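PDB 6DHT: xyloglucan-specific endo-beta-1,4-glucanase BoGH9A from Bacteroides ovatus, which hydrolyses internal beta-1,4-glucosidic linkages in the xyloglucan backbone, releasing xyloglucan oligosaccharides. Local coordinates for residues G38-F43 against T71-D76; G234-K239 against V265-D270. All coordinates share one frame; numbering follows the deposited sequence.

Interaction 1: residues G38-F43 against T71-D76; sequences GKVEEF and TRTTLD
Phe43 and Leu75 meet between the two antiparallel sheets of the N-terminal Ig-like domain, a beta sandwich in which strands 42-47 and 72-76 belong to different layers; the loop leading into strand 42-47 carries Gly38 and Val40. The segments run almost parallel, 15° apart, yet they touch through side chains and water instead of pairing directly through their backbones. The main contact is a CH-pi one: Leu75 CB lies over one face of the Phe43 ring, 3.8 Å from its centroid and 16° off the normal. Phe43 CG sits between its own backbone N and carbonyl carbon (chi1 75°), a crowded position from which the ring lies against Leu75. Beside this, Phe43 CD1 comes 3.7 Å from Leu75 CD2, while Asp76 O lies in the ring plane, at the edge beside CZ. Val90, on strand 84-90, touches both Phe43 and Leu75. An alanine in place of Phe43 would probably open a gap above Leu75 CB and CD2 and weaken the packing of the two layers. Toward the start of both segments, two beta-branched side chains meet: Val40 CB approaches Thr73 CG2 at 4.2 Å. At the loop end the contact turns polar and is bridged by water. One water lies 2.8 Å from Gly38 O, 2.8 Å from Thr71 O and 2.6 Å from Thr73 OG1, tying the hydroxyl of a beta-branched residue to two carbonyls; a second accepts hydrogen bonds from Gly38 N and Thr71 N. Glycine suits position 38 because its backbone angles would jam a side chain against the preceding carbonyl oxygen. Apolar side chains packed between two face-to-face antiparallel sheets are the hallmark of an Ig-like beta sandwich.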
loop_
_atom_site.group_PDB
_atom_site.type_symbol
_atom_site.label_atom_id
_atom_site.label_comp_id
_atom_site.label_asym_id
_atom_site.label_seq_id
_atom_site.Cartn_x
_atom_site.Cartn_y
_atom_site.Cartn_z
ATOM N N GLY A 38 29.484 16.166 1.911
ATOM C CA GLY A 38 30.183 17.426 2.076
ATOM C C GLY A 38 30.475 17.736 3.527
ATOM O O GLY A 38 29.890 17.159 4.441
ATOM N N LYS A 39 31.390 18.673 3.742
ATOM C CA LYS A 39 31.767 19.076 5.080
ATOM C C LYS A 39 30.832 20.178 5.573
ATOM O O LYS A 39 30.731 21.240 4.958
ATOM C CB LYS A 39 33.227 19.554 5.072
ATOM C CG LYS A 39 33.841 19.707 6.461
ATOM C CD LYS A 39 35.366 19.823 6.414
ATOM C CE LYS A 39 35.954 20.129 7.793
ATOM N NZ LYS A 39 35.322 19.331 8.892
ATOM N N VAL A 40 30.135 19.907 6.676
ATOM C CA VAL A 40 29.187 20.841 7.272
ATOM C C VAL A 40 29.490 20.942 8.764
ATOM O O VAL A 40 29.766 19.930 9.414
ATOM C CB VAL A 40 27.720 20.354 7.060
ATOM C CG1 VAL A 40 26.745 21.171 7.883
ATOM C CG2 VAL A 40 27.364 20.439 5.594
ATOM N N GLU A 41 29.437 22.153 9.312
ATOM C CA GLU A 41 29.705 22.348 10.729
ATOM C C GLU A 41 28.564 23.038 11.456
ATOM O O GLU A 41 28.471 22.973 12.683
ATOM C CB GLU A 41 31.001 23.147 10.902
ATOM C CG GLU A 41 32.224 22.394 10.394
ATOM C CD GLU A 41 33.513 23.181 10.530
ATOM O OE1 GLU A 41 33.479 24.321 11.041
ATOM O OE2 GLU A 41 34.567 22.648 10.121
ATOM N N GLU A 42 27.690 23.683 10.696
ATOM C CA GLU A 42 26.669 24.544 11.271
ATOM C C GLU A 42 25.477 24.712 10.321
ATOM O O GLU A 42 25.650 24.737 9.114
ATOM C CB GLU A 42 27.320 25.894 11.531
ATOM C CG GLU A 42 26.444 26.950 12.109
ATOM C CD GLU A 42 27.226 28.227 12.352
ATOM O OE1 GLU A 42 28.309 28.142 12.969
ATOM O OE2 GLU A 42 26.772 29.304 11.910
ATOM N N PHE A 43 24.267 24.832 10.871
ATOM C CA PHE A 43 23.118 25.250 10.075
ATOM C C PHE A 43 22.256 26.228 10.836
ATOM O O PHE A 43 22.344 26.321 12.065
ATOM C CB PHE A 43 22.277 24.042 9.610
ATOM C CG PHE A 43 21.429 23.419 10.692
ATOM C CD1 PHE A 43 21.960 22.476 11.557
ATOM C CD2 PHE A 43 20.100 23.778 10.827
ATOM C CE1 PHE A 43 21.174 21.906 12.553
ATOM C CE2 PHE A 43 19.306 23.204 11.808
ATOM C CZ PHE A 43 19.847 22.275 12.670
ATOM N N THR A 71 29.772 11.438 3.397
ATOM C CA THR A 71 29.523 11.827 4.771
ATOM C C THR A 71 28.127 12.429 4.836
ATOM O O THR A 71 27.851 13.446 4.201
ATOM C CB THR A 71 30.522 12.892 5.281
ATOM O OG1 THR A 71 31.841 12.329 5.335
ATOM C CG2 THR A 71 30.156 13.383 6.670
ATOM N N ARG A 72 27.243 11.801 5.608
ATOM C CA ARG A 72 25.894 12.312 5.787
ATOM C C ARG A 72 25.803 13.047 7.119
ATOM O O ARG A 72 26.107 12.473 8.160
ATOM C CB ARG A 72 24.915 11.141 5.741
ATOM C CG ARG A 72 24.462 10.764 4.357
ATOM C CD ARG A 72 25.557 10.251 3.412
ATOM N NE ARG A 72 24.951 9.913 2.127
ATOM C CZ ARG A 72 24.705 8.679 1.689
ATOM N NH1 ARG A 72 24.070 8.498 0.544
ATOM N NH2 ARG A 72 25.090 7.610 2.378
ATOM N N THR A 73 25.363 14.305 7.106
ATOM C CA THR A 73 25.321 15.125 8.310
ATOM C C THR A 73 23.875 15.384 8.724
ATOM O O THR A 73 23.074 15.875 7.938
ATOM C CB THR A 73 26.044 16.479 8.087
ATOM O OG1 THR A 73 27.356 16.224 7.577
ATOM C CG2 THR A 73 26.132 17.288 9.374
ATOM N N THR A 74 23.569 15.082 9.979
ATOM C CA THR A 74 22.229 15.262 10.513
ATOM C C THR A 74 22.030 16.666 11.056
ATOM O O THR A 74 22.846 17.172 11.841
ATOM C CB THR A 74 21.991 14.213 11.589
ATOM O OG1 THR A 74 21.987 12.923 10.969
ATOM C CG2 THR A 74 20.668 14.449 12.335
ATOM N N LEU A 75 20.939 17.289 10.626
ATOM C CA LEU A 75 20.533 18.605 11.069
ATOM C C LEU A 75 19.216 18.484 11.824
ATOM O O LEU A 75 18.187 18.226 11.203
ATOM C CB LEU A 75 20.335 19.503 9.854
ATOM C CG LEU A 75 21.409 19.404 8.772
ATOM C CD1 LEU A 75 21.095 20.372 7.645
ATOM C CD2 LEU A 75 22.840 19.688 9.325
ATOM N N ASP A 76 19.245 18.662 13.139
ATOM C CA ASP A 76 18.066 18.470 13.994
ATOM C C ASP A 76 17.550 19.811 14.519
ATOM O O ASP A 76 18.169 20.422 15.403
ATOM C CB ASP A 76 18.426 17.544 15.160
ATOM C CG ASP A 76 17.205 17.126 15.988
ATOM O OD1 ASP A 76 16.132 17.775 15.905
ATOM O OD2 ASP A 76 17.344 16.171 16.777
HETATM O O HOH W 1 27.286 16.125 4.946
HETATM O O HOH W 2 31.055 13.365 1.567
#

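Interaction 2: residues G234-K239 against V265-D270; sequences GGVYHK and VTAALD
Val236 packs both methyls against Ala267 and Ala268 in the first turn of helix 265-281. Val236 CG2 rests 4.0 Å from Ala268 CA, and Val236 CG1, anti to the backbone N (chi1 180°), lies 4.3 Å from Ala267 CB. Because alanine offers only a methyl, the backbones come close, with Val236 CA 5.1 Å from Ala268 CA. The carbonyl of Val236 also abuts the helix, its O 3.8 Å from Ala267 CB. Tyr237 points its CB away from the helix, and its OH is hydrogen-bonded to Arg154 NH1; its carbonyl O comes near Ala267 CB. At His238 the chain again passes over Ala267, whose CB is 4.0 Å from His238 CA. The imidazole CG is anti to the backbone N (chi1 -167°), and the ring reaches on toward the start of the helix, where His238 CE1 stands 4.1 Å from Thr266 OG1. That hydroxyl is at the ring edge, near its plane. The ring's rotation is fixed from outside: ND1 is hydrogen-bonded to Ser264 OG, NE2 to Glu332 O, and Tyr315 stacks on it. Since a carbonyl can only accept, NE2 presumably carries a proton. The chemistry implies that loop and helix are joined by close van der Waals packing, while the buried imidazole nitrogens find their bonds beyond the two segments.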
loop_
_atom_site.group_PDB
_atom_site.type_symbol
_atom_site.label_atom_id
_atom_site.label_comp_id
_atom_site.label_asym_id
_atom_site.label_seq_id
_atom_site.Cartn_x
_atom_site.Cartn_y
_atom_site.Cartn_z
ATOM N N GLY A 234 -17.815 -22.409 -5.495
ATOM C CA GLY A 234 -17.332 -21.369 -4.585
ATOM C C GLY A 234 -15.884 -20.949 -4.798
ATOM O O GLY A 234 -15.399 -20.041 -4.120
ATOM N N GLY A 235 -15.179 -21.598 -5.720
ATOM C CA GLY A 235 -13.794 -21.264 -5.989
ATOM C C GLY A 235 -13.673 -19.932 -6.709
ATOM O O GLY A 235 -14.659 -19.396 -7.222
ATOM N N VAL A 236 -12.474 -19.377 -6.679
ATOM C CA VAL A 236 -12.220 -18.016 -7.172
ATOM C C VAL A 236 -11.068 -18.049 -8.171
ATOM O O VAL A 236 -9.994 -18.556 -7.868
ATOM C CB VAL A 236 -11.919 -17.054 -5.997
ATOM C CG1 VAL A 236 -11.651 -15.625 -6.492
ATOM C CG2 VAL A 236 -13.060 -17.051 -5.027
ATOM N N TYR A 237 -11.314 -17.519 -9.372
ATOM C CA TYR A 237 -10.314 -17.477 -10.434
ATOM C C TYR A 237 -9.180 -16.575 -9.981
ATOM O O TYR A 237 -9.430 -15.542 -9.357
ATOM C CB TYR A 237 -10.950 -16.951 -11.734
ATOM C CG TYR A 237 -12.201 -17.717 -12.135
ATOM C CD1 TYR A 237 -12.129 -19.057 -12.493
ATOM C CD2 TYR A 237 -13.424 -17.099 -12.176
ATOM C CE1 TYR A 237 -13.265 -19.754 -12.856
ATOM C CE2 TYR A 237 -14.563 -17.783 -12.529
ATOM C CZ TYR A 237 -14.474 -19.110 -12.865
ATOM O OH TYR A 237 -15.628 -19.765 -13.214
ATOM N N HIS A 238 -7.945 -16.967 -10.267
ATOM C CA HIS A 238 -6.762 -16.259 -9.763
ATOM C C HIS A 238 -6.694 -14.826 -10.271
ATOM O O HIS A 238 -6.388 -13.903 -9.505
ATOM C CB HIS A 238 -5.508 -17.037 -10.147
ATOM C CG HIS A 238 -4.254 -16.613 -9.445
ATOM N ND1 HIS A 238 -4.013 -16.849 -8.104
ATOM C CD2 HIS A 238 -3.144 -16.004 -9.914
ATOM C CE1 HIS A 238 -2.815 -16.406 -7.785
ATOM N NE2 HIS A 238 -2.265 -15.880 -8.864
ATOM N N LYS A 239 -6.939 -14.623 -11.563
ATOM C CA LYS A 239 -6.853 -13.290 -12.149
ATOM C C LYS A 239 -7.688 -13.204 -13.429
ATOM O O LYS A 239 -8.128 -14.236 -13.984
ATOM C CB LYS A 239 -5.403 -12.923 -12.425
ATOM C CG LYS A 239 -4.696 -13.912 -13.368
ATOM C CD LYS A 239 -3.276 -13.472 -13.667
ATOM C CE LYS A 239 -2.494 -14.544 -14.428
ATOM N NZ LYS A 239 -1.137 -14.104 -14.817
ATOM N N VAL A 265 -5.928 -21.504 -4.362
ATOM C CA VAL A 265 -6.261 -21.542 -2.947
ATOM C C VAL A 265 -6.031 -20.165 -2.329
ATOM O O VAL A 265 -6.823 -19.721 -1.497
ATOM C CB VAL A 265 -5.447 -22.633 -2.211
ATOM C CG1 VAL A 265 -3.958 -22.359 -2.255
ATOM C CG2 VAL A 265 -5.938 -22.809 -0.807
ATOM N N THR A 266 -4.988 -19.479 -2.785
ATOM C CA THR A 266 -4.673 -18.149 -2.253
ATOM C C THR A 266 -5.707 -17.112 -2.715
ATOM O O THR A 266 -6.135 -16.262 -1.941
ATOM C CB THR A 266 -3.269 -17.735 -2.649
ATOM O OG1 THR A 266 -3.082 -18.003 -4.044
ATOM C CG2 THR A 266 -2.253 -18.510 -1.846
ATOM N N ALA A 267 -6.142 -17.184 -3.963
ATOM C CA ALA A 267 -7.239 -16.323 -4.400
ATOM C C ALA A 267 -8.491 -16.533 -3.567
ATOM O O ALA A 267 -9.154 -15.577 -3.140
ATOM C CB ALA A 267 -7.536 -16.531 -5.881
ATOM N N ALA A 268 -8.845 -17.798 -3.358
ATOM C CA ALA A 268 -10.020 -18.118 -2.593
ATOM C C ALA A 268 -9.920 -17.580 -1.167
ATOM O O ALA A 268 -10.881 -17.036 -0.650
ATOM C CB ALA A 268 -10.242 -19.619 -2.574
ATOM N N LEU A 269 -8.753 -17.750 -0.559
ATOM C CA LEU A 269 -8.576 -17.310 0.825
ATOM C C LEU A 269 -8.493 -15.783 0.975
ATOM O O LEU A 269 -9.085 -15.228 1.893
ATOM C CB LEU A 269 -7.365 -17.978 1.449
ATOM C CG LEU A 269 -7.567 -19.478 1.676
ATOM C CD1 LEU A 269 -6.269 -20.117 2.022
ATOM C CD2 LEU A 269 -8.582 -19.716 2.773
ATOM N N ASP A 270 -7.759 -15.112 0.091
ATOM C CA ASP A 270 -7.694 -13.645 0.176
ATOM C C ASP A 270 -9.081 -13.055 -0.119
ATOM O O ASP A 270 -9.515 -12.095 0.517
ATOM C CB ASP A 270 -6.677 -13.100 -0.794
ATOM C CG ASP A 270 -5.253 -13.399 -0.376
ATOM O OD1 ASP A 270 -5.016 -13.608 0.830
ATOM O OD2 ASP A 270 -4.348 -13.452 -1.250
#

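How the interactions relate
The two contacts belong to different parts of the enzyme: interaction 1 lies in the N-terminal Ig-like domain, interaction 2 in the glycosyl hydrolase family 9 part. They are on opposite sides of the chain's centre, with centres 52 Å apart and nearest atoms about 36 Å apart, so neither touches the other. Interaction 1 is remote from the annotated sites. Interaction 2 is nearer to them: the His238 side chain is about 11 Å from that of Asp171, the predicted nucleophile, and the Thr266 side chain about 5 Å from a bound calcium ion. One contact joins the two layers of the accessory domain, the other a loop and a helix of the catalytic part.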